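Uncharacterized protein (Leishmania infantum, PDB 4TYZ) is of unknown function but may contribute, through the C-terminal GRAM domain described here, to sterol binding and transfer by the full-length protein. Local coordinates at residues L37-P41 against A102-Q106; D60-I66 against I78-H83; F22-V27 against I88-L94. Where two conformers were deposited one is given. Residues are numbered along the deposited sequence.

Contact 1: L37-P41 against A102-Q106; sequences LFITP and ALMSQ
This is a strand-to-helix contact: the end of strand 31-39, with the turn that follows it, lies against the last turn or so of the C-terminal helix 96-107. Residues 37-39 are extended, Thr40 and Pro41 leave the strand, and 102-106 are helical. The two short axes run 35° apart and approach to 9.8 Å. Ile39 CA is 7.0 Å from Leu103 CA, and Pro41 CA is 6.2 Å from Gln106 CA.

Alternation along the strand sends Leu37 and Ile39 toward the helix and Phe38 away from it, onto helix 2-9. Ile39 (m, t) does most of the work. Its CD1 reaches Ala102 CB at 3.5 Å and Leu103 CD2 at 3.7 Å, while its CG2 meets Gln106 CG at 3.7 Å. Leu37 (t, p) adds a looser touch, CD2 to CD2 of Leu103 (m, t) at 4.5 Å. Gln106 (m, m) lies along the turn, its CG 3.8 Å from Thr40 O and its OE1 3.7 Å from Pro41 CA. No direct hydrogen bond joins the segments; instead water 1 sits 2.5 Å from both Pro41 O and Gln106 OE1. Thr40 OG1 turns to Glu16.

Burying 274 Å², the contact is an apolar seam with water at its Pro41-Gln106 end, as expected where the C-terminal helix plugs the open end of a PH-like barrel, here a GRAM domain.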
loop_
_atom_site.group_PDB
_atom_site.type_symbol
_atom_site.label_atom_id
_atom_site.label_comp_id
_atom_site.label_asym_id
_atom_site.label_seq_id
_atom_site.Cartn_x
_atom_site.Cartn_y
_atom_site.Cartn_z
ATOM N N LEU A 37 -2.272 4.434 0.681
ATOM C CA LEU A 37 -1.141 3.716 0.113
ATOM C C LEU A 37 -0.240 4.725 -0.584
ATOM O O LEU A 37 -0.722 5.516 -1.389
ATOM C CB LEU A 37 -1.639 2.663 -0.875
ATOM C CG LEU A 37 -0.550 1.763 -1.433
ATOM C CD1 LEU A 37 -0.114 0.869 -0.301
ATOM C CD2 LEU A 37 -1.079 0.949 -2.617
ATOM N N PHE A 38 1.050 4.720 -0.247
ATOM C CA PHE A 38 2.032 5.603 -0.880
ATOM C C PHE A 38 3.028 4.806 -1.703
ATOM O O PHE A 38 3.565 3.804 -1.234
ATOM C CB PHE A 38 2.810 6.403 0.164
ATOM C CG PHE A 38 1.948 7.211 1.091
ATOM C CD1 PHE A 38 1.554 8.492 0.748
ATOM C CD2 PHE A 38 1.560 6.700 2.322
ATOM C CE1 PHE A 38 0.788 9.251 1.617
ATOM C CE2 PHE A 38 0.789 7.450 3.187
ATOM C CZ PHE A 38 0.407 8.727 2.839
ATOM N N ILE A 39 3.304 5.277 -2.914
ATOM C CA ILE A 39 4.277 4.639 -3.784
ATOM C C ILE A 39 5.446 5.598 -4.005
ATOM O O ILE A 39 5.256 6.729 -4.454
ATOM C CB ILE A 39 3.631 4.238 -5.108
ATOM C CG1 ILE A 39 2.581 3.150 -4.834
ATOM C CG2 ILE A 39 4.672 3.767 -6.107
ATOM C CD1 ILE A 39 1.673 2.889 -5.973
ATOM N N THR A 40 6.640 5.155 -3.630
ATOM C CA THR A 40 7.847 5.925 -3.854
ATOM C C THR A 40 8.784 5.066 -4.703
ATOM O O THR A 40 8.452 3.920 -5.026
ATOM C CB THR A 40 8.518 6.354 -2.511
ATOM O OG1 THR A 40 9.295 5.271 -1.979
ATOM C CG2 THR A 40 7.466 6.782 -1.498
ATOM N N PRO A 41 9.935 5.615 -5.112
ATOM C CA PRO A 41 10.769 4.763 -5.967
ATOM C C PRO A 41 11.272 3.479 -5.284
ATOM O O PRO A 41 11.451 2.472 -5.971
ATOM C CB PRO A 41 11.942 5.686 -6.330
ATOM C CG PRO A 41 11.360 7.074 -6.253
ATOM C CD PRO A 41 10.400 7.016 -5.087
ATOM N N ALA A 102 0.556 0.995 -10.753
ATOM C CA ALA A 102 1.600 1.842 -10.184
ATOM C C ALA A 102 2.572 1.003 -9.347
ATOM O O ALA A 102 3.785 1.209 -9.407
ATOM C CB ALA A 102 0.984 2.959 -9.358
ATOM N N LEU A 103 2.037 0.039 -8.597
ATOM C CA LEU A 103 2.869 -0.912 -7.856
ATOM C C LEU A 103 3.780 -1.699 -8.777
ATOM O O LEU A 103 4.980 -1.774 -8.527
ATOM C CB LEU A 103 2.018 -1.897 -7.052
ATOM C CG LEU A 103 1.326 -1.303 -5.843
ATOM C CD1 LEU A 103 0.595 -2.391 -5.088
ATOM C CD2 LEU A 103 2.356 -0.652 -4.975
ATOM N N MET A 104 3.212 -2.296 -9.827
ATOM C CA MET A 104 4.006 -3.067 -10.783
ATOM C C MET A 104 5.159 -2.261 -11.338
ATOM O O MET A 104 6.271 -2.757 -11.466
ATOM C CB MET A 104 3.150 -3.551 -11.961
ATOM C CG MET A 104 2.208 -4.706 -11.681
ATOM S SD MET A 104 2.988 -6.174 -10.974
ATOM C CE MET A 104 2.505 -5.883 -9.267
ATOM N N SER A 105 4.889 -1.003 -11.668
ATOM C CA SER A 105 5.891 -0.168 -12.315
ATOM C C SER A 105 7.126 -0.001 -11.442
ATOM O O SER A 105 8.249 0.022 -11.944
ATOM C CB SER A 105 5.305 1.200 -12.663
ATOM O OG SER A 105 4.293 1.073 -13.639
ATOM N N GLN A 106 6.929 0.100 -10.132
ATOM C CA GLN A 106 8.077 0.279 -9.250
ATOM C C GLN A 106 8.674 -1.044 -8.826
ATOM O O GLN A 106 9.889 -1.174 -8.721
ATOM C CB GLN A 106 7.697 1.098 -8.013
ATOM C CG GLN A 106 7.310 2.531 -8.324
ATOM C CD GLN A 106 8.253 3.192 -9.304
ATOM O OE1 GLN A 106 9.454 3.307 -9.055
ATOM N NE2 GLN A 106 7.715 3.619 -10.432
HETATM O O HOH W 1 11.433 1.860 -8.405
HETATM O O HOH W 2 12.394 -0.598 -7.157
#

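Contact 2: D60-I66 against I78-H83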
loop_
_atom_site.group_PDB
_atom_site.type_symbol
_atom_site.label_atom_id
_atom_site.label_comp_id
_atom_site.label_asym_id
_atom_site.label_seq_id
_atom_site.Cartn_x
_atom_site.Cartn_y
_atom_site.Cartn_z
ATOM N N ASP A 60 12.434 -4.419 -2.609
ATOM C CA ASP A 60 13.325 -5.579 -2.626
ATOM C C ASP A 60 13.001 -6.564 -1.495
ATOM O O ASP A 60 13.646 -7.607 -1.371
ATOM C CB ASP A 60 14.826 -5.154 -2.626
ATOM C CG ASP A 60 15.318 -4.493 -1.322
ATOM O OD1 ASP A 60 14.584 -4.387 -0.325
ATOM O OD2 ASP A 60 16.521 -4.096 -1.302
ATOM N N GLU A 61 11.969 -6.251 -0.713
ATOM C CA GLU A 61 11.455 -7.133 0.331
ATOM C C GLU A 61 10.162 -7.834 -0.102
ATOM O O GLU A 61 9.642 -8.685 0.617
ATOM C CB GLU A 61 11.195 -6.339 1.619
ATOM C CG GLU A 61 12.467 -5.762 2.231
ATOM C CD GLU A 61 12.217 -4.991 3.525
ATOM O OE1 GLU A 61 12.866 -5.321 4.542
ATOM O OE2 GLU A 61 11.406 -4.036 3.529
ATOM N N ILE A 62 9.655 -7.461 -1.270
ATOM C CA ILE A 62 8.364 -7.966 -1.748
ATOM C C ILE A 62 8.581 -9.138 -2.697
ATOM O O ILE A 62 9.283 -9.015 -3.696
ATOM C CB ILE A 62 7.555 -6.865 -2.453
ATOM C CG1 ILE A 62 7.143 -5.798 -1.432
ATOM C CG2 ILE A 62 6.314 -7.455 -3.144
ATOM C CD1 ILE A 62 6.449 -4.603 -2.046
ATOM N N LYS A 63 7.981 -10.276 -2.361
ATOM C CA LYS A 63 8.121 -11.490 -3.159
ATOM C C LYS A 63 7.087 -11.580 -4.281
ATOM O O LYS A 63 7.378 -12.072 -5.378
ATOM C CB LYS A 63 8.013 -12.722 -2.246
ATOM C CG LYS A 63 8.075 -14.071 -2.967
ATOM C CD LYS A 63 7.945 -15.204 -1.958
ATOM C CE LYS A 63 8.190 -16.556 -2.607
ATOM N NZ LYS A 63 8.233 -17.648 -1.597
ATOM N N ASP A 64 5.873 -11.110 -4.008
ATOM C CA ASP A 64 4.784 -11.214 -4.981
ATOM C C ASP A 64 3.708 -10.205 -4.655
ATOM O O ASP A 64 3.571 -9.774 -3.519
ATOM C CB ASP A 64 4.205 -12.640 -5.008
ATOM C CG ASP A 64 3.459 -12.955 -6.292
ATOM O OD1 ASP A 64 3.507 -12.137 -7.240
ATOM O OD2 ASP A 64 2.840 -14.046 -6.366
ATOM N N ILE A 65 2.957 -9.810 -5.676
ATOM C CA ILE A 65 1.840 -8.881 -5.530
ATOM C C ILE A 65 0.700 -9.452 -6.354
ATOM O O ILE A 65 0.853 -9.669 -7.559
ATOM C CB ILE A 65 2.193 -7.460 -6.005
ATOM C CG1 ILE A 65 3.410 -6.934 -5.248
ATOM C CG2 ILE A 65 0.996 -6.514 -5.833
ATOM C CD1 ILE A 65 3.842 -5.529 -5.654
ATOM N N ILE A 66 -0.431 -9.715 -5.701
ATOM C CA ILE A 66 -1.573 -10.371 -6.341
ATOM C C ILE A 66 -2.784 -9.448 -6.379
ATOM O O ILE A 66 -3.105 -8.811 -5.373
ATOM C CB ILE A 66 -1.952 -11.653 -5.592
ATOM C CG1 ILE A 66 -0.786 -12.649 -5.646
ATOM C CG2 ILE A 66 -3.223 -12.251 -6.152
ATOM C CD1 ILE A 66 -1.027 -13.900 -4.829
ATOM N N ILE A 78 -5.761 -6.036 -2.946
ATOM C CA ILE A 78 -4.436 -6.391 -3.423
ATOM C C ILE A 78 -3.713 -7.078 -2.275
ATOM O O ILE A 78 -3.790 -6.635 -1.129
ATOM C CB ILE A 78 -3.624 -5.155 -3.873
ATOM C CG1 ILE A 78 -4.252 -4.550 -5.125
ATOM C CG2 ILE A 78 -2.152 -5.528 -4.126
ATOM C CD1 ILE A 78 -3.630 -3.218 -5.544
ATOM N N GLU A 79 -3.019 -8.164 -2.582
ATOM C CA GLU A 79 -2.265 -8.882 -1.565
ATOM C C GLU A 79 -0.780 -8.779 -1.835
ATOM O O GLU A 79 -0.319 -9.038 -2.946
ATOM C CB GLU A 79 -2.673 -10.350 -1.520
ATOM C CG GLU A 79 -4.123 -10.570 -1.182
ATOM C CD GLU A 79 -4.511 -12.028 -1.274
ATOM O OE1 GLU A 79 -3.757 -12.877 -0.750
ATOM O OE2 GLU A 79 -5.563 -12.325 -1.881
ATOM N N VAL A 80 -0.032 -8.393 -0.806
ATOM C CA VAL A 80 1.416 -8.255 -0.928
ATOM C C VAL A 80 2.102 -9.322 -0.090
ATOM O O VAL A 80 1.883 -9.406 1.114
ATOM C CB VAL A 80 1.886 -6.861 -0.487
ATOM C CG1 VAL A 80 3.412 -6.768 -0.555
ATOM C CG2 VAL A 80 1.238 -5.789 -1.346
ATOM N N LYS A 81 2.900 -10.158 -0.746
ATOM C CA LYS A 81 3.617 -11.223 -0.064
ATOM C C LYS A 81 5.072 -10.831 0.090
ATOM O O LYS A 81 5.706 -10.411 -0.874
ATOM C CB LYS A 81 3.509 -12.541 -0.834
ATOM C CG LYS A 81 2.085 -13.042 -1.025
ATOM C CD LYS A 81 2.071 -14.352 -1.806
ATOM C CE LYS A 81 2.969 -15.392 -1.151
ATOM N NZ LYS A 81 3.071 -16.649 -1.948
ATOM N N THR A 82 5.603 -10.975 1.299
ATOM C CA THR A 82 6.998 -10.605 1.521
ATOM C C THR A 82 7.937 -11.805 1.429
ATOM O O THR A 82 7.502 -12.956 1.453
ATOM C CB THR A 82 7.196 -9.934 2.885
ATOM O OG1 THR A 82 7.132 -10.916 3.921
ATOM C CG2 THR A 82 6.112 -8.897 3.127
ATOM N N HIS A 83 9.232 -11.531 1.325
ATOM C CA HIS A 83 10.221 -12.594 1.262
ATOM C C HIS A 83 10.342 -13.318 2.594
ATOM O O HIS A 83 10.869 -14.429 2.656
ATOM C CB HIS A 83 11.583 -12.045 0.831
ATOM C CG HIS A 83 11.679 -11.789 -0.639
ATOM N ND1 HIS A 83 11.555 -12.795 -1.576
ATOM C CD2 HIS A 83 11.874 -10.646 -1.336
ATOM C CE1 HIS A 83 11.669 -12.279 -2.786
ATOM N NE2 HIS A 83 11.862 -10.977 -2.670
HETATM O O HOH W 3 9.982 -16.747 0.435
#
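Six backbone hydrogen bonds join these two antiparallel segments. Ile66 and Glu79 form a regular hydrogen-bonded pair, Ile66 N to Glu79 O at 2.8 Å and Glu79 N to Ile66 O at 2.9 Å. Two residues on, Lys81 N gives 2.9 Å to Asp64 O, but Lys81 O takes two donors: Asp64 N at 3.2 Å and Lys63 N at 2.7 Å. The extra residue is Lys63, whose psi of -36° is helical, so the register slips by one before Ile62 pairs with Thr82. His83 N to Glu61 O, 3.0 Å, ends the ladder. Asp64 OD1 turns back onto Ile65 N at 2.9 Å.

At the bulge, Lys63 CB packs over the face of the His83 ring, 3.9 Å from its centroid, a CH-pi contact. The Lys63 tail runs out to water 3, 2.8 Å from NZ. Ile65 and Val80 share one face of the sheet, where apolar contacts run diagonally: Ile65 CG2 to Ile78 CG2 at 3.7 Å, Ile62 CG2 to Val80 CG1 at 3.9 Å. Met104 and Trp107 of helix 96-107 pack on Ile65. The other face carries Asp64, Ile66, Glu79 and Lys81, with Ile66 CD1 4.4 Å from Lys81 CD; Glu79 hydrogen-bonds Ser68.

Lys63 and Asp64 opposite Lys81 make a classic beta bulge, set in the hairpin that forms the 62-67 margin of the PH-like sheet.

Contact 3: F22-V27 against I88-L94; sequences FNCAWV and IFLTNFL
Strand 20-28 and strand 87-91 pair side by side in the middle of the sheet, antiparallel and strongly twisted: the short axes run at 138° and close to 4.6 Å. Ala25 and Thr91 are the firm hydrogen-bonded pair, CA-CA 5.0 Å, with Ala25 N to Thr91 O and Thr91 N to Ala25 O both 2.7 Å. Trp26 faces Leu90 as the non-hydrogen-bonded pair, CA-CA 4.7 Å. Beyond it Val27 N gives 3.0 Å to Phe89 O, but water 5 sits between Val27 O (2.7 Å) and Phe89 N (2.9 Å). At the other end Asn92, with positive phi and psi of 56° and 36°, ends the regular pairing, and water 4 links Asn23 O (2.7 Å) weakly to Leu94 N (3.0 Å).

The turn at Asn92 brings Phe93 (m) back under Cys24. Cys24 CB sits squarely over the ring, 3.6 Å from its centroid, with SG oblique at 4.3 Å, while Phe22 CB abuts the ring edge, 4.3 Å from Phe93 CE1. Trp26 (chi1 t) brings the pyrrole edge of its indole to residues 88-89: CD1 meets Phe89 O edge-on at 3.4 Å, NE1 nears Ile88 CG2 at 3.8 Å and weakly hydrogen-bonds water 5 (3.0 Å), and Leu90 CD2 tucks in 4.3 Å from Trp26 CB. On the opposite face small groups interlock, Thr91 OG1 lying 3.4 Å from Val27 CG2 and 3.8 Å from Ala25 CB.

Leu37 and Phe55 pack on Leu90 from within the domain. First strand beside seventh is the strand order of the PH-like fold, to which GRAM domains belong.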
loop_
_atom_site.group_PDB
_atom_site.type_symbol
_atom_site.label_atom_id
_atom_site.label_comp_id
_atom_site.label_asym_id
_atom_site.label_seq_id
_atom_site.Cartn_x
_atom_site.Cartn_y
_atom_site.Cartn_z
ATOM N N PHE A 22 -2.940 6.332 -3.090
ATOM C CA PHE A 22 -4.244 5.721 -3.305
ATOM C C PHE A 22 -5.005 5.536 -2.003
ATOM O O PHE A 22 -4.432 5.146 -0.984
ATOM C CB PHE A 22 -4.079 4.360 -3.996
ATOM C CG PHE A 22 -3.510 4.461 -5.377
ATOM C CD1 PHE A 22 -4.342 4.704 -6.459
ATOM C CD2 PHE A 22 -2.146 4.345 -5.592
ATOM C CE1 PHE A 22 -3.816 4.825 -7.736
ATOM C CE2 PHE A 22 -1.618 4.463 -6.874
ATOM C CZ PHE A 22 -2.460 4.706 -7.937
ATOM N N ASN A 23 -6.304 5.804 -2.045
ATOM C CA ASN A 23 -7.171 5.457 -0.934
ATOM C C ASN A 23 -7.385 3.953 -0.884
ATOM O O ASN A 23 -7.682 3.330 -1.908
ATOM C CB ASN A 23 -8.514 6.150 -1.069
ATOM C CG ASN A 23 -8.389 7.653 -1.036
ATOM O OD1 ASN A 23 -8.482 8.324 -2.067
ATOM N ND2 ASN A 23 -8.152 8.192 0.148
ATOM N N CYS A 24 -7.252 3.375 0.304
ATOM C CA CYS A 24 -7.518 1.952 0.506
ATOM C C CYS A 24 -7.567 1.677 1.995
ATOM O O CYS A 24 -7.452 2.592 2.808
ATOM C CB CYS A 24 -6.464 1.062 -0.167
ATOM S SG CYS A 24 -4.793 1.276 0.511
ATOM N N ALA A 25 -7.750 0.419 2.357
ATOM C CA ALA A 25 -7.753 0.055 3.755
ATOM C C ALA A 25 -6.816 -1.108 3.952
ATOM O O ALA A 25 -6.679 -1.974 3.093
ATOM C CB ALA A 25 -9.149 -0.291 4.233
ATOM N N TRP A 26 -6.166 -1.109 5.099
ATOM C CA TRP A 26 -5.307 -2.204 5.505
ATOM C C TRP A 26 -6.155 -3.139 6.357
ATOM O O TRP A 26 -6.806 -2.701 7.310
ATOM C CB TRP A 26 -4.110 -1.643 6.268
ATOM C CG TRP A 26 -3.078 -2.614 6.708
ATOM C CD1 TRP A 26 -2.944 -3.919 6.333
ATOM C CD2 TRP A 26 -2.030 -2.349 7.639
ATOM N NE1 TRP A 26 -1.862 -4.481 6.972
ATOM C CE2 TRP A 26 -1.288 -3.538 7.784
ATOM C CE3 TRP A 26 -1.648 -1.217 8.370
ATOM C CZ2 TRP A 26 -0.173 -3.625 8.619
ATOM C CZ3 TRP A 26 -0.543 -1.307 9.206
ATOM C CH2 TRP A 26 0.182 -2.502 9.314
ATOM N N VAL A 27 -6.192 -4.420 6.005
ATOM C CA VAL A 27 -6.971 -5.360 6.790
ATOM C C VAL A 27 -6.043 -6.412 7.358
ATOM O O VAL A 27 -5.192 -6.962 6.645
ATOM C CB VAL A 27 -8.100 -6.019 5.961
ATOM C CG1 VAL A 27 -8.754 -7.149 6.750
ATOM C CG2 VAL A 27 -9.140 -4.986 5.602
ATOM N N ILE A 88 0.432 -9.015 3.393
ATOM C CA ILE A 88 -0.251 -7.759 3.691
ATOM C C ILE A 88 -1.489 -7.659 2.820
ATOM O O ILE A 88 -1.400 -7.813 1.601
ATOM C CB ILE A 88 0.647 -6.541 3.418
ATOM C CG1 ILE A 88 1.933 -6.640 4.232
ATOM C CG2 ILE A 88 -0.119 -5.243 3.674
ATOM C CD1 ILE A 88 3.012 -5.669 3.775
ATOM N N PHE A 89 -2.637 -7.427 3.446
ATOM C CA PHE A 89 -3.902 -7.325 2.725
ATOM C C PHE A 89 -4.352 -5.873 2.634
ATOM O O PHE A 89 -4.581 -5.219 3.658
ATOM C CB PHE A 89 -4.980 -8.159 3.407
ATOM C CG PHE A 89 -4.703 -9.633 3.404
ATOM C CD1 PHE A 89 -5.064 -10.411 2.319
ATOM C CD2 PHE A 89 -4.109 -10.241 4.494
ATOM C CE1 PHE A 89 -4.828 -11.774 2.313
ATOM C CE2 PHE A 89 -3.869 -11.613 4.496
ATOM C CZ PHE A 89 -4.231 -12.372 3.402
ATOM N N LEU A 90 -4.468 -5.370 1.409
ATOM C CA LEU A 90 -4.983 -4.020 1.173
ATOM C C LEU A 90 -6.302 -4.121 0.426
ATOM O O LEU A 90 -6.402 -4.807 -0.585
ATOM C CB LEU A 90 -3.987 -3.180 0.389
ATOM C CG LEU A 90 -2.608 -3.067 1.033
ATOM C CD1 LEU A 90 -1.618 -2.530 0.021
ATOM C CD2 LEU A 90 -2.684 -2.164 2.247
ATOM N N THR A 91 -7.328 -3.452 0.928
ATOM C CA THR A 91 -8.692 -3.609 0.422
ATOM C C THR A 91 -9.361 -2.256 0.176
ATOM O O THR A 91 -8.776 -1.214 0.435
ATOM C CB THR A 91 -9.571 -4.417 1.410
ATOM O OG1 THR A 91 -9.846 -3.620 2.573
ATOM C CG2 THR A 91 -8.878 -5.693 1.844
ATOM N N ASN A 92 -10.616 -2.280 -0.288
ATOM C CA ASN A 92 -11.417 -1.065 -0.440
ATOM C C ASN A 92 -10.739 -0.010 -1.318
ATOM O O ASN A 92 -10.847 1.192 -1.066
ATOM C CB ASN A 92 -11.739 -0.468 0.941
ATOM C CG ASN A 92 -12.860 0.562 0.898
ATOM O OD1 ASN A 92 -13.867 0.380 0.207
ATOM N ND2 ASN A 92 -12.690 1.649 1.642
ATOM N N PHE A 93 -10.034 -0.458 -2.355
ATOM C CA PHE A 93 -9.453 0.499 -3.296
ATOM C C PHE A 93 -10.551 1.184 -4.091
ATOM O O PHE A 93 -11.499 0.527 -4.520
ATOM C CB PHE A 93 -8.499 -0.189 -4.272
ATOM C CG PHE A 93 -7.142 -0.466 -3.709
ATOM C CD1 PHE A 93 -6.139 0.486 -3.787
ATOM C CD2 PHE A 93 -6.863 -1.685 -3.110
ATOM C CE1 PHE A 93 -4.886 0.224 -3.265
ATOM C CE2 PHE A 93 -5.621 -1.953 -2.588
ATOM C CZ PHE A 93 -4.622 -1.002 -2.670
ATOM N N LEU A 94 -10.412 2.487 -4.315
ATOM C CA LEU A 94 -11.272 3.191 -5.260
ATOM C C LEU A 94 -10.745 3.035 -6.685
ATOM O O LEU A 94 -11.515 3.024 -7.650
ATOM C CB LEU A 94 -11.371 4.670 -4.903
ATOM C CG LEU A 94 -11.917 4.973 -3.508
ATOM C CD1 LEU A 94 -11.965 6.478 -3.281
ATOM C CD2 LEU A 94 -13.291 4.341 -3.321
HETATM O O HOH W 4 -7.652 3.721 -4.620
HETATM O O HOH W 5 -2.573 -7.375 6.328
#

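From the N terminus, strand 20-28 opens contact 3 and strand 31-39, its neighbour in the sheet, opens contact 1. The chain then forms the hairpin of contact 2, the shortest closure, nested inside the loops of both others. Strand 87-91 next closes contact 3, and helix 96-107 closes contact 1, so these two long loops cross. Contact 3 joins the first four strands to the last three; contact 2 adds the 62-67 margin; contact 1 sets the helix against the sheet. They meet in one core: Leu103 packs on Ile65 and Ile78, Leu37 on Leu90 and Cys24, Ile78 on Phe93.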